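Local structure of alpha-L-arabinofuranosidase B (Aspergillus kawachii, 6SXT) at residues D6-A10 / G11-C15. The protein hydrolyses terminal non-reducing alpha-L-arabinofuranosyl residues from arabinoxylan, arabinan and arabinogalactan, acting as a secreted enzyme of plant hemicellulose breakdown. Numbering follows the deposited sequence.
Sequences DIYEA and GDTPC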
ATOM      1  N   ASP A   6       5.524   8.508 -23.256  1.00 16.21           N
ATOM      2  CA  ASP A   6       6.043   9.082 -24.516  1.00 16.47           C
ATOM      3  C   ASP A   6       7.212   8.228 -25.008  1.00 17.15           C
ATOM      4  O   ASP A   6       7.327   8.057 -26.221  1.00 18.41           O
ATOM      5  CB  ASP A   6       6.473  10.523 -24.285  1.00 17.08           C
ATOM      6  CG  ASP A   6       5.337  11.410 -23.789  1.00 18.18           C
ATOM      7  OD1 ASP A   6       4.282  11.458 -24.470  1.00 20.97           O
ATOM      8  OD2 ASP A   6       5.549  12.007 -22.734  1.00 18.37           O
ATOM      9  N   ILE A   7       8.039   7.763 -24.069  1.00 17.83           N
ATOM     10  CA  ILE A   7       9.212   6.905 -24.378  1.00 17.04           C
ATOM     11  C   ILE A   7       8.719   5.590 -24.952  1.00 18.29           C
ATOM     12  O   ILE A   7       9.219   5.142 -26.007  1.00 18.33           O
ATOM     13  CB  ILE A   7      10.086   6.741 -23.148  1.00 17.50           C
ATOM     14  CG1 ILE A   7      10.650   8.094 -22.729  1.00 18.32           C
ATOM     15  CG2 ILE A   7      11.191   5.716 -23.354  1.00 18.50           C
ATOM     16  CD1 ILE A   7      11.195   8.176 -21.367  1.00 18.48           C
ATOM     17  N   TYR A   8       7.727   4.948 -24.327  1.00 16.81           N
ATOM     18  CA  TYR A   8       7.190   3.684 -24.836  1.00 17.21           C
ATOM     19  C   TYR A   8       6.592   3.901 -26.231  1.00 19.09           C
ATOM     20  O   TYR A   8       6.808   3.058 -27.128  1.00 18.49           O
ATOM     21  CB  TYR A   8       6.140   3.080 -23.902  1.00 17.15           C
ATOM     22  CG  TYR A   8       6.709   2.320 -22.741  1.00 16.31           C
ATOM     23  CD1 TYR A   8       7.393   1.137 -22.930  1.00 15.53           C
ATOM     24  CD2 TYR A   8       6.531   2.733 -21.422  1.00 15.70           C
ATOM     25  CE1 TYR A   8       7.869   0.389 -21.857  1.00 16.99           C
ATOM     26  CE2 TYR A   8       7.008   1.990 -20.334  1.00 15.68           C
ATOM     27  CZ  TYR A   8       7.682   0.816 -20.552  1.00 17.10           C
ATOM     28  OH  TYR A   8       8.088   0.080 -19.472  1.00 16.97           O
ATOM     29  N   GLU A   9       5.903   5.020 -26.451  1.00 18.87           N
ATOM     30  CA  GLU A   9       5.298   5.301 -27.769  1.00 20.49           C
ATOM     31  C   GLU A   9       6.423   5.435 -28.805  1.00 21.03           C
ATOM     32  O   GLU A   9       6.249   4.886 -29.937  1.00 21.37           O
ATOM     33  CB  GLU A   9       4.488   6.580 -27.680  1.00 23.36           C
ATOM     34  CG  GLU A   9       4.108   7.157 -29.034  1.00 29.52           C
ATOM     35  CD  GLU A   9       3.213   6.292 -29.864  1.00 40.33           C
ATOM     36  OE1 GLU A   9       2.252   5.724 -29.284  1.00 41.40           O
ATOM     37  OE2 GLU A   9       3.389   6.327 -31.124  1.00 46.73           O
ATOM     38  N   ALA A  10       7.506   6.108 -28.471  1.00 20.02           N
ATOM     39  CA  ALA A  10       8.638   6.342 -29.408  1.00 21.67           C
ATOM     40  C   ALA A  10       9.288   4.999 -29.758  1.00 24.90           C
ATOM     41  O   ALA A  10       9.884   4.888 -30.833  1.00 24.84           O
ATOM     42  CB  ALA A  10       9.646   7.271 -28.818  1.00 23.66           C
ATOM     43  N   GLY A  11       9.198   3.995 -28.892  1.00 21.40           N
ATOM     44  CA  GLY A  11       9.736   2.651 -29.150  1.00 23.65           C
ATOM     45  C   GLY A  11       8.765   1.772 -29.885  1.00 22.23           C
ATOM     46  O   GLY A  11       9.061   0.564 -30.026  1.00 26.75           O
ATOM     47  N   ASP A  12       7.605   2.288 -30.283  1.00 21.90           N
ATOM     48  CA  ASP A  12       6.531   1.592 -31.028  1.00 23.66           C
ATOM     49  C   ASP A  12       5.962   0.453 -30.178  1.00 23.19           C
ATOM     50  O   ASP A  12       5.399  -0.499 -30.719  1.00 22.31           O
ATOM     51  CB  ASP A  12       7.075   1.021 -32.354  1.00 31.62           C
ATOM     52  CG  ASP A  12       7.460   2.104 -33.345  1.00 40.68           C
ATOM     53  OD1 ASP A  12       6.732   3.098 -33.409  1.00 49.89           O
ATOM     54  OD2 ASP A  12       8.510   1.946 -34.040  1.00 59.61           O
ATOM     55  N   THR A  13       5.965   0.624 -28.847  1.00 20.20           N
ATOM     56  CA  THR A  13       5.313  -0.309 -27.896  1.00 18.98           C
ATOM     57  C   THR A  13       4.529   0.570 -26.929  1.00 20.39           C
ATOM     58  O   THR A  13       4.925   0.732 -25.767  1.00 18.66           O
ATOM     59  CB  THR A  13       6.327  -1.209 -27.182  1.00 21.47           C
ATOM     60  OG1 THR A  13       7.299  -0.414 -26.472  1.00 20.71           O
ATOM     61  CG2 THR A  13       7.045  -2.109 -28.169  1.00 21.51           C
ATOM     62  N   PRO A  14       3.427   1.206 -27.376  1.00 21.23           N
ATOM     63  CA  PRO A  14       2.800   2.294 -26.613  1.00 19.92           C
ATOM     64  C   PRO A  14       2.044   1.764 -25.387  1.00 18.27           C
ATOM     65  O   PRO A  14       1.579   0.628 -25.314  1.00 17.73           O
ATOM     66  CB  PRO A  14       1.781   2.885 -27.582  1.00 21.61           C
ATOM     67  CG  PRO A  14       1.426   1.689 -28.446  1.00 22.48           C
ATOM     68  CD  PRO A  14       2.742   0.987 -28.665  1.00 21.63           C
ATOM     69  N   CYS A  15       1.937   2.632 -24.365  1.00 17.68           N
ATOM     70  CA  CYS A  15       1.093   2.341 -23.202  1.00 17.19           C
ATOM     71  C   CYS A  15      -0.347   2.147 -23.655  1.00 17.24           C
ATOM     72  O   CYS A  15      -0.894   2.950 -24.473  1.00 17.96           O
ATOM     73  CB  CYS A  15       1.124   3.483 -22.203  1.00 17.39           C
ATOM     74  SG  CYS A  15       2.792   3.705 -21.518  1.00 19.63           S
TER
HETATM   75  O   HOH W   1      10.950   2.559 -33.215  1.00 63.31           O
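Y8 holds CG anti to its own carbonyl carbon (chi1 -81°), and C15 places SG likewise (chi1 -64°); these rotations set SG 3.9 Å from Y8 CD2. The approach is an oblique sulfur-aromatic contact. Y8 belongs to the Schellman motif that ends helix 4-10, and C15 follows it, where the chain has turned back into strand 15-20 of the catalytic domain. At the turn D12 takes a positive phi of 64°. Two bonds return from here into the last helical turn: T13 N donates to Y8 O at 3.1 Å, and D12 N donates to E9 O at 3.0 Å, the latter from well above the carbonyl plane. G11 N still makes the helical bond to I7 O and shares itself weakly with Y8 O, which therefore receives two N-H groups. T13 follows with its carbonyl O 3.2 Å from Y8 CB, while its OG1 lies near Y8 CD1. On the solvent side the E9 chain bends so that its carboxylate oxygen OE1 comes to 3.3 Å from P14 CB as the two side chains pass at a slant. Beyond the turn, C15 forms a disulfide with C5 at the start of the same helix, tying the returning chain covalently to it. The buried Y8 side chain touches V294 and T296 of strand 288-296 and V308 of helix 302-315, whereas I7 packs on S307 and V308. Y8 thus packs helix 4-10 against the large antiparallel sheet, to which strand 15-20 also belongs, and I7 packs it on helix 302-315. At the exposed end a water donates to D12 OD2 at 2.6 Å and, weakly, to A10 O at 3.5 Å.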